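Local coordinates for uncharacterized protein (Sinorhizobium meliloti, PDB 4DNH), which is of unknown function but adopts a TIM-barrel fold and is probably related to the dihydrodipicolinate synthase family, at residues 237-242 / 252-257; 241-246 / 261-266; 314-317 / 322-325; 327-332 / 353-358. All blocks are in the same frame, centred on the assembly; numbering follows the deposited sequence.

How the contacts relate
All four contacts belong to one TIM-barrel chain and fall into two pairs. Contacts 1 and 2, with centres 6 Å apart, share helix 236-243: contact 1 joins it to strand 251-254, and contact 2 to the helix after that strand. Contacts 3 and 4, with centres 9 Å apart, share helix 323-333, beyond the last barrel strand; a probable hydrogen bond of 2.8 Å from H314 NE2 to H354 O ties them. The pairs meet where D257 packs on F316, although the centres of contacts 1 and 3 lie 19 Å apart. Glycerol, probably from the crystallisation liquor, is bonded by G255 and D257, and a glycerol lies near Y323, perhaps marking a pocket.

Contact 1: residues 237-242 / 252-257; sequences EKEIVM and MYTGDD
E239 reaches from helix 236-243 to T254 on strand 251-254, the last two elements of a beta-alpha-beta unit of the TIM barrel; the short segments run almost antiparallel, at 165°. The glutamate meets the threonine at about a right angle. With CG anti to the backbone N (chi1 -170°) and the chain straight beyond it, a residue of this length can carry its carboxylate all the way to the strand. T254 OG1 donates to the syn lone pair of E239 OE1 at 2.7 Å. The other oxygen, OE2, is bonded by S272 OG. D256 OD2 lies 4.4 Å from E239 OE1, a like charge that may raise the cost of burying the carboxylate, which the two hydroxyls would help to offset; D256 OD1 is held by the backbone N of F258. Were an alanine to stand in place of E239, T254 and S272 would probably each lose a hydrogen-bond partner, and a gap would be likely to open beside M252. M252, modelled like M242 as selenomethionine, stands where a flexible methionine chain is useful. Bent at chi2 and chi3, it brings SE to 3.9 Å from E239 CG, crossing the glutamate at a slant. M242 instead runs extended to M212 and C215 of helix 208-221, crossing M252 roughly at right angles, and its CB is met by the terminal methyl CE of M252 at 3.6 Å.

Contact 2: residues 241-246 / 261-266; sequences VMRRQL and AELIAG
A chi1 of 69° sets CG of R243 between its backbone N and carbonyl carbon, and the chain then runs straight from CG to NE, carrying the guanidinium to the backbone of L263 and G266. NH1 donates to L263 O at 2.9 Å. The oxygen lies near the guanidinium plane, yet the bond is bent (137° at the hydrogen), and NH1 is tilted somewhat out of the carbonyl plane. L263 CD2 rests over one face of the guanidinium, 4.1 Å from NH1, an apolar surface that suits the flat side of the group. In the TIM barrel, this arginine joins two consecutive outer helices, 236-243 and 260-265, at the C-terminal end of the second. G266, the first residue past that helix, has a positive phi, which favours glycine, and its CA lies 4.0 Å from R243 NH2. A water extends the grip: it accepts from R243 NH2 and donates to E262 O at 2.8 Å, a carbonyl that also receives the backbone N of G266. An arginine suits the place because its several N-H groups can serve different partners at once. NH1 has S272 OG as another partner, while NH2 forms a salt bridge with D267 OD2, which R244 NH2 also engages.

Contact 3: residues 314-317 / 322-325; sequences HIFK and FYKT
F316 and Y323 lay their rings face to face where helix 308-315 gives way to a short loop leading into helix 323-333, a helix-loop-helix connection that follows the last strand of the TIM barrel. The stack is offset: the centroids are 4.4 Å apart and the planes only 12° from parallel. Because of the shift, it is Y323 CB that stands over the centre of the F316 ring, 3.7 Å from the centroid, in a CH-pi contact. F316 CE2 in its turn lies above the Y323 ring toward its rim, and the opposite face of the tyrosine is covered by CG of its neighbour K324. An aromatic pair suits this buried place, since flat rings cover each other broadly across a short connection. Next to the stack, the branched apolar side chain of I315 crosses Y323 at about a right angle, its CG2 lying 3.5 Å from Y323 O and touching CB as well.

What sets the tyrosine in place is partly its torsion: chi1 of 75° puts CG between backbone N and carbonyl carbon, which brings the ring over F316. Its phenol end is then fixed by D83 and T84, both hydrogen-bonded to OH, so the hydroxyl of a tyrosine suits this position. F316 also packs on D257, and R350 NH2 bonds the carbonyl oxygens of both I315 and K317, bracing the backbone at the helix end. That same I315 O receives a CA-H...O contact from Y323 CA at 3.3 Å.

Contact 4: residues 327-332 / 353-358; sequences VVFLAY and VHLAEL
In the helical region that follows the last barrel strand, F329 of helix 323-333 packs against L355 and L358, successive contact residues on one side of helix 352-364. The short segments cross at -57°, their axes 10.8 Å apart at closest approach. With CG anti to the backbone N (chi1 -173°), the phenylalanine directs its ring into the interface, where the two leucines take it from different directions. L355 CD2 comes over one face, 4.0 Å from the centroid, as a CH-pi contact set slightly toward the rim. L358 CD2 instead approaches in the plane of the ring, at its edge, 3.9 Å from F329 CD2. A flat ring suits F329 by offering both face and edge, and a branched leucine can give one methyl to either. This is plain apolar packing among helices that follow the TIM-barrel strands, and F329 has further neighbours: F340 meets it edge-to-face, and M378 and V381 of helix 371-384 touch it as well. With an alanine in its place, L355 CD2 would probably lose the ring face it rests on, and a gap would be likely to open between the two helices. L330 adds a looser touch, its CD1 lying 4.2 Å from L358 CD2, and it also packs on A281 of helix 278-281. L358 reaches I315 and H314 of helix 308-315 besides.

Contact 1: residues 237-242 / 252-257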
loop_
_atom_site.group_PDB
_atom_site.type_symbol
_atom_site.label_atom_id
_atom_site.label_comp_id
_atom_site.label_asym_id
_atom_site.label_seq_id
_atom_site.Cartn_x
_atom_site.Cartn_y
_atom_site.Cartn_z
ATOM N N GLU A 237 0.303 13.747 13.237
ATOM C CA GLU A 237 0.713 13.954 14.630
ATOM C C GLU A 237 0.742 12.648 15.422
ATOM O O GLU A 237 1.554 12.494 16.333
ATOM C CB GLU A 237 -0.112 15.035 15.362
ATOM C CG GLU A 237 -1.573 15.144 14.950
ATOM C CD GLU A 237 -2.503 14.146 15.633
ATOM O OE1 GLU A 237 -3.058 13.277 14.926
ATOM O OE2 GLU A 237 -2.698 14.234 16.865
ATOM N N LYS A 238 -0.126 11.708 15.066
ATOM C CA LYS A 238 -0.206 10.460 15.805
ATOM C C LYS A 238 1.003 9.562 15.543
ATOM O O LYS A 238 1.451 8.851 16.450
ATOM C CB LYS A 238 -1.531 9.742 15.553
ATOM C CG LYS A 238 -2.666 10.240 16.447
ATOM C CD LYS A 238 -4.030 9.733 16.000
ATOM C CE LYS A 238 -5.155 10.542 16.621
ATOM N NZ LYS A 238 -5.233 11.920 16.057
ATOM N N GLU A 239 1.547 9.638 14.326
ATOM C CA GLU A 239 2.741 8.891 13.950
ATOM C C GLU A 239 4.003 9.425 14.658
ATOM O O GLU A 239 4.809 8.648 15.195
ATOM C CB GLU A 239 2.930 8.896 12.422
ATOM C CG GLU A 239 4.001 7.936 11.941
ATOM C CD GLU A 239 4.169 7.869 10.424
ATOM O OE1 GLU A 239 3.175 8.040 9.681
ATOM O OE2 GLU A 239 5.310 7.620 9.967
ATOM N N ILE A 240 4.166 10.746 14.646
ATOM C CA ILE A 240 5.332 11.397 15.227
ATOM C C ILE A 240 5.395 11.084 16.712
ATOM O O ILE A 240 6.459 10.727 17.227
ATOM C CB ILE A 240 5.339 12.920 14.953
ATOM C CG1 ILE A 240 5.586 13.165 13.448
ATOM C CG2 ILE A 240 6.384 13.622 15.807
ATOM C CD1 ILE A 240 5.459 14.601 12.983
ATOM N N VAL A 241 4.244 11.166 17.380
ATOM C CA VAL A 241 4.158 10.851 18.807
ATOM C C VAL A 241 4.472 9.382 19.077
ATOM O O VAL A 241 4.998 9.038 20.136
ATOM C CB VAL A 241 2.794 11.263 19.426
ATOM C CG1 VAL A 241 2.626 10.719 20.843
ATOM C CG2 VAL A 241 2.642 12.782 19.427
HETATM N N MSE A 242 4.189 8.519 18.113
HETATM C CA MSE A 242 4.361 7.093 18.340
HETATM C C MSE A 242 5.751 6.628 18.051
HETATM O O MSE A 242 6.289 5.795 18.782
HETATM C CB MSE A 242 3.365 6.301 17.523
HETATM C CG MSE A 242 3.164 4.979 18.240
HETATM SE SE MSE A 242 2.081 3.868 17.049
HETATM C CE MSE A 242 1.700 2.436 18.348
HETATM N N MSE A 252 9.557 2.284 12.477
HETATM C CA MSE A 252 8.268 2.915 12.153
HETATM C C MSE A 252 8.143 2.962 10.655
HETATM O O MSE A 252 8.886 3.685 9.973
HETATM C CB MSE A 252 8.186 4.323 12.745
HETATM C CG MSE A 252 6.974 5.155 12.306
HETATM SE SE MSE A 252 5.228 4.352 12.788
HETATM C CE MSE A 252 5.119 4.904 14.676
ATOM N N TYR A 253 7.227 2.169 10.112
ATOM C CA TYR A 253 6.972 2.228 8.681
ATOM C C TYR A 253 5.781 3.146 8.459
ATOM O O TYR A 253 4.679 2.870 8.954
ATOM C CB TYR A 253 6.700 0.838 8.102
ATOM C CG TYR A 253 7.920 -0.085 8.038
ATOM C CD1 TYR A 253 8.861 0.039 7.012
ATOM C CD2 TYR A 253 8.109 -1.099 8.988
ATOM C CE1 TYR A 253 9.956 -0.801 6.944
ATOM C CE2 TYR A 253 9.202 -1.944 8.925
ATOM C CZ TYR A 253 10.124 -1.791 7.902
ATOM O OH TYR A 253 11.223 -2.617 7.833
ATOM N N THR A 254 5.992 4.241 7.730
ATOM C CA THR A 254 4.886 5.143 7.450
ATOM C C THR A 254 3.868 4.541 6.462
ATOM O O THR A 254 4.232 3.879 5.499
ATOM C CB THR A 254 5.326 6.580 7.072
ATOM O OG1 THR A 254 4.198 7.446 7.227
ATOM C CG2 THR A 254 5.846 6.693 5.644
ATOM N N GLY A 255 2.593 4.740 6.757
ATOM C CA GLY A 255 1.516 4.214 5.946
ATOM C C GLY A 255 0.703 5.405 5.538
ATOM O O GLY A 255 -0.330 5.277 4.897
ATOM N N ASP A 256 1.219 6.570 5.911
ATOM C CA ASP A 256 0.567 7.845 5.701
ATOM C C ASP A 256 0.868 8.365 4.298
ATOM O O ASP A 256 1.889 9.025 4.072
ATOM C CB ASP A 256 1.050 8.825 6.775
ATOM C CG ASP A 256 0.196 10.067 6.878
ATOM O OD1 ASP A 256 -0.213 10.592 5.827
ATOM O OD2 ASP A 256 -0.040 10.535 8.021
ATOM N N ASP A 257 -0.033 8.074 3.363
ATOM C CA ASP A 257 0.103 8.553 1.979
ATOM C C ASP A 257 -0.207 10.049 1.792
ATOM O O ASP A 257 -0.098 10.570 0.677
ATOM C CB ASP A 257 -0.768 7.712 1.034
ATOM C CG ASP A 257 -0.446 6.208 1.097
ATOM O OD1 ASP A 257 0.519 5.764 0.433
ATOM O OD2 ASP A 257 -1.182 5.468 1.790
#

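Contact 2: residues 241-246 / 261-266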
loop_
_atom_site.group_PDB
_atom_site.type_symbol
_atom_site.label_atom_id
_atom_site.label_comp_id
_atom_site.label_asym_id
_atom_site.label_seq_id
_atom_site.Cartn_x
_atom_site.Cartn_y
_atom_site.Cartn_z
ATOM N N VAL A 241 4.244 11.166 17.380
ATOM C CA VAL A 241 4.158 10.851 18.807
ATOM C C VAL A 241 4.472 9.382 19.077
ATOM O O VAL A 241 4.998 9.038 20.136
ATOM C CB VAL A 241 2.794 11.263 19.426
ATOM C CG1 VAL A 241 2.626 10.719 20.843
ATOM C CG2 VAL A 241 2.642 12.782 19.427
HETATM N N MSE A 242 4.189 8.519 18.113
HETATM C CA MSE A 242 4.361 7.093 18.340
HETATM C C MSE A 242 5.751 6.628 18.051
HETATM O O MSE A 242 6.289 5.795 18.782
HETATM C CB MSE A 242 3.365 6.301 17.523
HETATM C CG MSE A 242 3.164 4.979 18.240
HETATM SE SE MSE A 242 2.081 3.868 17.049
HETATM C CE MSE A 242 1.700 2.436 18.348
ATOM N N ARG A 243 6.356 7.167 16.997
ATOM C CA ARG A 243 7.711 6.767 16.618
ATOM C C ARG A 243 8.794 7.169 17.638
ATOM O O ARG A 243 9.916 6.664 17.587
ATOM C CB ARG A 243 8.053 7.267 15.214
ATOM C CG ARG A 243 8.204 8.768 15.082
ATOM C CD ARG A 243 8.638 9.117 13.675
ATOM N NE ARG A 243 8.792 10.556 13.532
ATOM C CZ ARG A 243 8.925 11.205 12.375
ATOM N NH1 ARG A 243 8.926 10.551 11.221
ATOM N NH2 ARG A 243 9.046 12.529 12.380
ATOM N N ARG A 244 8.440 8.065 18.557
ATOM C CA ARG A 244 9.347 8.528 19.621
ATOM C C ARG A 244 9.291 7.630 20.862
ATOM O O ARG A 244 10.239 7.595 21.655
ATOM C CB ARG A 244 9.056 9.989 19.982
ATOM C CG ARG A 244 9.397 10.973 18.864
ATOM C CD ARG A 244 8.770 12.357 19.072
ATOM N NE ARG A 244 9.147 13.274 17.991
ATOM C CZ ARG A 244 9.001 14.596 18.015
ATOM N NH1 ARG A 244 8.487 15.211 19.074
ATOM N NH2 ARG A 244 9.387 15.311 16.970
ATOM N N GLN A 245 8.187 6.897 21.005
ATOM C CA GLN A 245 7.971 5.985 22.128
ATOM C C GLN A 245 8.289 4.534 21.775
ATOM O O GLN A 245 8.164 3.650 22.621
ATOM C CB GLN A 245 6.524 6.070 22.620
ATOM C CG GLN A 245 6.053 7.464 22.981
ATOM C CD GLN A 245 4.792 7.442 23.819
ATOM O OE1 GLN A 245 3.737 7.909 23.387
ATOM N NE2 GLN A 245 4.891 6.885 25.022
ATOM N N LEU A 246 8.684 4.301 20.526
ATOM C CA LEU A 246 9.043 2.968 20.017
ATOM C C LEU A 246 10.321 2.378 20.653
ATOM O O LEU A 246 11.317 3.087 20.802
ATOM C CB LEU A 246 9.194 3.039 18.489
ATOM C CG LEU A 246 8.174 2.406 17.521
ATOM C CD1 LEU A 246 6.736 2.403 18.013
ATOM C CD2 LEU A 246 8.270 3.071 16.155
ATOM N N ALA A 261 6.477 12.372 2.668
ATOM C CA ALA A 261 7.714 13.133 2.451
ATOM C C ALA A 261 8.248 13.716 3.762
ATOM O O ALA A 261 9.420 13.511 4.092
ATOM C CB ALA A 261 7.517 14.223 1.406
ATOM N N GLU A 262 7.369 14.406 4.506
ATOM C CA GLU A 262 7.696 15.001 5.801
ATOM C C GLU A 262 8.160 13.959 6.812
ATOM O O GLU A 262 9.138 14.186 7.541
ATOM C CB GLU A 262 6.497 15.778 6.374
ATOM C CG GLU A 262 6.805 16.492 7.688
ATOM C CD GLU A 262 5.575 17.026 8.418
ATOM O OE1 GLU A 262 4.571 17.362 7.748
ATOM O OE2 GLU A 262 5.619 17.129 9.675
ATOM N N LEU A 263 7.453 12.832 6.859
ATOM C CA LEU A 263 7.731 11.782 7.836
ATOM C C LEU A 263 8.991 10.979 7.527
ATOM O O LEU A 263 9.773 10.689 8.442
ATOM C CB LEU A 263 6.523 10.856 7.991
ATOM C CG LEU A 263 5.204 11.514 8.421
ATOM C CD1 LEU A 263 4.023 10.609 8.112
ATOM C CD2 LEU A 263 5.249 11.862 9.894
ATOM N N ILE A 264 9.192 10.629 6.247
ATOM C CA ILE A 264 10.387 9.887 5.809
ATOM C C ILE A 264 11.677 10.688 6.079
ATOM O O ILE A 264 12.625 10.156 6.654
ATOM C CB ILE A 264 10.265 9.398 4.352
ATOM C CG1 ILE A 264 9.101 8.402 4.236
ATOM C CG2 ILE A 264 11.532 8.700 3.887
ATOM C CD1 ILE A 264 8.678 8.057 2.816
ATOM N N ALA A 265 11.686 11.969 5.707
ATOM C CA ALA A 265 12.803 12.875 6.020
ATOM C C ALA A 265 12.994 13.025 7.535
ATOM O O ALA A 265 14.116 13.117 8.019
ATOM C CB ALA A 265 12.595 14.240 5.371
ATOM N N GLY A 266 11.892 13.041 8.278
ATOM C CA GLY A 266 11.945 13.091 9.740
ATOM C C GLY A 266 12.219 14.455 10.351
ATOM O O GLY A 266 12.366 15.460 9.653
HETATM O O HOH W 1 8.731 13.944 10.294
#

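Contact 3: residues 314-317 / 322-325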
loop_
_atom_site.group_PDB
_atom_site.type_symbol
_atom_site.label_atom_id
_atom_site.label_comp_id
_atom_site.label_asym_id
_atom_site.label_seq_id
_atom_site.Cartn_x
_atom_site.Cartn_y
_atom_site.Cartn_z
ATOM N N HIS A 314 -4.742 13.585 -3.649
ATOM C CA HIS A 314 -5.865 13.459 -4.564
ATOM C C HIS A 314 -6.277 12.011 -4.735
ATOM O O HIS A 314 -7.463 11.680 -4.647
ATOM C CB HIS A 314 -5.545 14.119 -5.898
ATOM C CG HIS A 314 -6.627 13.929 -6.938
ATOM N ND1 HIS A 314 -7.751 14.686 -6.968
ATOM C CD2 HIS A 314 -6.731 13.023 -8.001
ATOM C CE1 HIS A 314 -8.529 14.294 -7.997
ATOM N NE2 HIS A 314 -7.906 13.275 -8.631
ATOM N N ILE A 315 -5.293 11.142 -4.961
ATOM C CA ILE A 315 -5.538 9.718 -5.123
ATOM C C ILE A 315 -6.199 9.112 -3.887
ATOM O O ILE A 315 -7.092 8.250 -4.015
ATOM C CB ILE A 315 -4.257 8.951 -5.486
ATOM C CG1 ILE A 315 -3.824 9.317 -6.918
ATOM C CG2 ILE A 315 -4.488 7.443 -5.372
ATOM C CD1 ILE A 315 -2.473 8.754 -7.343
ATOM N N PHE A 316 -5.793 9.582 -2.706
ATOM C CA PHE A 316 -6.320 9.048 -1.446
ATOM C C PHE A 316 -7.451 9.867 -0.838
ATOM O O PHE A 316 -7.778 9.699 0.340
ATOM C CB PHE A 316 -5.206 8.897 -0.418
ATOM C CG PHE A 316 -4.287 7.743 -0.690
ATOM C CD1 PHE A 316 -3.370 7.795 -1.736
ATOM C CD2 PHE A 316 -4.329 6.612 0.109
ATOM C CE1 PHE A 316 -2.513 6.736 -1.982
ATOM C CE2 PHE A 316 -3.485 5.548 -0.125
ATOM C CZ PHE A 316 -2.574 5.609 -1.175
ATOM N N LYS A 317 -8.063 10.742 -1.625
ATOM C CA LYS A 317 -9.095 11.592 -1.058
ATOM C C LYS A 317 -10.382 10.844 -0.721
ATOM O O LYS A 317 -10.654 9.761 -1.268
ATOM C CB LYS A 317 -9.353 12.823 -1.923
ATOM C CG LYS A 317 -10.344 12.677 -3.040
ATOM C CD LYS A 317 -10.286 13.972 -3.812
ATOM C CE LYS A 317 -11.661 14.459 -4.193
ATOM N NZ LYS A 317 -11.533 15.844 -4.714
ATOM N N PHE A 322 -11.053 3.967 -1.911
ATOM C CA PHE A 322 -11.050 3.806 -3.368
ATOM C C PHE A 322 -9.765 4.299 -3.992
ATOM O O PHE A 322 -9.658 4.374 -5.213
ATOM C CB PHE A 322 -12.265 4.494 -4.017
ATOM C CG PHE A 322 -13.596 3.908 -3.595
ATOM C CD1 PHE A 322 -13.820 2.534 -3.651
ATOM C CD2 PHE A 322 -14.619 4.731 -3.133
ATOM C CE1 PHE A 322 -15.038 1.991 -3.251
ATOM C CE2 PHE A 322 -15.834 4.188 -2.725
ATOM C CZ PHE A 322 -16.042 2.814 -2.781
ATOM N N TYR A 323 -8.775 4.610 -3.164
ATOM C CA TYR A 323 -7.464 4.998 -3.674
ATOM C C TYR A 323 -6.889 4.019 -4.686
ATOM O O TYR A 323 -6.168 4.424 -5.594
ATOM C CB TYR A 323 -6.467 5.199 -2.536
ATOM C CG TYR A 323 -5.951 3.936 -1.892
ATOM C CD1 TYR A 323 -6.598 3.382 -0.791
ATOM C CD2 TYR A 323 -4.779 3.325 -2.341
ATOM C CE1 TYR A 323 -6.105 2.231 -0.179
ATOM C CE2 TYR A 323 -4.284 2.186 -1.734
ATOM C CZ TYR A 323 -4.960 1.642 -0.667
ATOM O OH TYR A 323 -4.489 0.519 -0.060
ATOM N N LYS A 324 -7.220 2.738 -4.549
ATOM C CA LYS A 324 -6.606 1.724 -5.391
ATOM C C LYS A 324 -6.940 1.965 -6.850
ATOM O O LYS A 324 -6.157 1.641 -7.755
ATOM C CB LYS A 324 -7.023 0.332 -4.951
ATOM C CG LYS A 324 -6.785 0.087 -3.471
ATOM C CD LYS A 324 -7.946 -0.693 -2.921
ATOM C CE LYS A 324 -7.992 -0.651 -1.423
ATOM N NZ LYS A 324 -9.426 -0.607 -1.077
ATOM N N THR A 325 -8.097 2.574 -7.063
ATOM C CA THR A 325 -8.499 2.973 -8.380
ATOM C C THR A 325 -7.534 3.966 -9.031
ATOM O O THR A 325 -7.151 3.780 -10.190
ATOM C CB THR A 325 -9.931 3.496 -8.337
ATOM O OG1 THR A 325 -10.731 2.497 -7.693
ATOM C CG2 THR A 325 -10.464 3.789 -9.745
#

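Contact 4: residues 327-332 / 353-358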
loop_
_atom_site.group_PDB
_atom_site.type_symbol
_atom_site.label_atom_id
_atom_site.label_comp_id
_atom_site.label_asym_id
_atom_site.label_seq_id
_atom_site.Cartn_x
_atom_site.Cartn_y
_atom_site.Cartn_z
ATOM N N VAL A 327 -4.445 4.351 -8.205
ATOM C CA VAL A 327 -3.150 3.690 -8.343
ATOM C C VAL A 327 -3.084 2.889 -9.659
ATOM O O VAL A 327 -2.167 3.060 -10.463
ATOM C CB VAL A 327 -2.878 2.816 -7.099
ATOM C CG1 VAL A 327 -1.759 1.824 -7.361
ATOM C CG2 VAL A 327 -2.541 3.720 -5.909
ATOM N N VAL A 328 -4.085 2.037 -9.876
ATOM C CA VAL A 328 -4.174 1.239 -11.069
ATOM C C VAL A 328 -4.410 2.121 -12.304
ATOM O O VAL A 328 -3.852 1.863 -13.373
ATOM C CB VAL A 328 -5.272 0.186 -10.925
ATOM C CG1 VAL A 328 -5.418 -0.616 -12.210
ATOM C CG2 VAL A 328 -4.987 -0.706 -9.726
ATOM N N PHE A 329 -5.196 3.182 -12.171
ATOM C CA PHE A 329 -5.321 4.105 -13.305
ATOM C C PHE A 329 -3.966 4.679 -13.699
ATOM O O PHE A 329 -3.663 4.830 -14.879
ATOM C CB PHE A 329 -6.298 5.237 -13.010
ATOM C CG PHE A 329 -6.589 6.105 -14.205
ATOM C CD1 PHE A 329 -7.303 5.610 -15.291
ATOM C CD2 PHE A 329 -6.159 7.418 -14.244
ATOM C CE1 PHE A 329 -7.590 6.402 -16.382
ATOM C CE2 PHE A 329 -6.440 8.219 -15.336
ATOM C CZ PHE A 329 -7.158 7.708 -16.407
ATOM N N LEU A 330 -3.144 5.001 -12.710
ATOM C CA LEU A 330 -1.844 5.531 -13.013
ATOM C C LEU A 330 -0.943 4.452 -13.655
ATOM O O LEU A 330 -0.256 4.732 -14.635
ATOM C CB LEU A 330 -1.219 6.213 -11.794
ATOM C CG LEU A 330 -0.025 7.118 -12.155
ATOM C CD1 LEU A 330 -0.317 8.037 -13.343
ATOM C CD2 LEU A 330 0.532 7.886 -10.952
ATOM N N ALA A 331 -0.977 3.220 -13.139
ATOM C CA ALA A 331 -0.306 2.112 -13.821
ATOM C C ALA A 331 -0.712 2.015 -15.294
ATOM O O ALA A 331 0.145 1.808 -16.152
ATOM C CB ALA A 331 -0.555 0.792 -13.113
ATOM N N TYR A 332 -2.011 2.159 -15.573
ATOM C CA TYR A 332 -2.564 2.103 -16.939
ATOM C C TYR A 332 -2.038 3.226 -17.809
ATOM O O TYR A 332 -1.700 3.010 -18.973
ATOM C CB TYR A 332 -4.095 2.152 -16.910
ATOM C CG TYR A 332 -4.762 2.372 -18.260
ATOM C CD1 TYR A 332 -4.767 1.367 -19.234
ATOM C CD2 TYR A 332 -5.403 3.580 -18.557
ATOM C CE1 TYR A 332 -5.378 1.556 -20.466
ATOM C CE2 TYR A 332 -6.018 3.782 -19.780
ATOM C CZ TYR A 332 -6.009 2.762 -20.729
ATOM O OH TYR A 332 -6.613 2.958 -21.954
ATOM N N VAL A 353 -13.922 13.043 -13.785
ATOM C CA VAL A 353 -13.378 14.308 -13.340
ATOM C C VAL A 353 -12.183 14.047 -12.427
ATOM O O VAL A 353 -11.174 14.740 -12.493
ATOM C CB VAL A 353 -14.464 15.149 -12.594
ATOM C CG1 VAL A 353 -13.836 16.264 -11.760
ATOM C CG2 VAL A 353 -15.444 15.749 -13.582
ATOM N N HIS A 354 -12.310 13.033 -11.579
ATOM C CA HIS A 354 -11.246 12.660 -10.672
ATOM C C HIS A 354 -10.071 12.062 -11.414
ATOM O O HIS A 354 -8.918 12.334 -11.068
ATOM C CB HIS A 354 -11.778 11.703 -9.630
ATOM C CG HIS A 354 -10.724 11.153 -8.723
ATOM N ND1 HIS A 354 -9.861 10.199 -9.118
ATOM C CD2 HIS A 354 -10.411 11.448 -7.403
ATOM C CE1 HIS A 354 -9.039 9.887 -8.100
ATOM N NE2 HIS A 354 -9.386 10.650 -7.042
ATOM N N LEU A 355 -10.354 11.266 -12.448
ATOM C CA LEU A 355 -9.306 10.632 -13.253
ATOM C C LEU A 355 -8.535 11.665 -14.084
ATOM O O LEU A 355 -7.313 11.600 -14.186
ATOM C CB LEU A 355 -9.888 9.509 -14.130
ATOM C CG LEU A 355 -10.579 8.364 -13.371
ATOM C CD1 LEU A 355 -11.279 7.385 -14.286
ATOM C CD2 LEU A 355 -9.605 7.611 -12.471
ATOM N N ALA A 356 -9.255 12.632 -14.646
ATOM C CA ALA A 356 -8.633 13.766 -15.348
ATOM C C ALA A 356 -7.776 14.602 -14.408
ATOM O O ALA A 356 -6.666 14.986 -14.770
ATOM C CB ALA A 356 -9.687 14.639 -16.022
ATOM N N GLU A 357 -8.267 14.886 -13.201
ATOM C CA GLU A 357 -7.449 15.644 -12.247
ATOM C C GLU A 357 -6.189 14.869 -11.868
ATOM O O GLU A 357 -5.079 15.427 -11.864
ATOM C CB GLU A 357 -8.252 16.092 -11.012
ATOM C CG GLU A 357 -7.430 16.829 -9.947
ATOM C CD GLU A 357 -6.973 18.243 -10.348
ATOM O OE1 GLU A 357 -7.153 18.634 -11.529
ATOM O OE2 GLU A 357 -6.417 18.972 -9.470
ATOM N N LEU A 358 -6.368 13.585 -11.575
ATOM C CA LEU A 358 -5.265 12.637 -11.410
ATOM C C LEU A 358 -4.214 12.753 -12.533
ATOM O O LEU A 358 -3.027 12.839 -12.263
ATOM C CB LEU A 358 -5.813 11.200 -11.322
ATOM C CG LEU A 358 -4.885 10.105 -10.782
ATOM C CD1 LEU A 358 -5.682 8.956 -10.187
ATOM C CD2 LEU A 358 -3.969 9.581 -11.878
#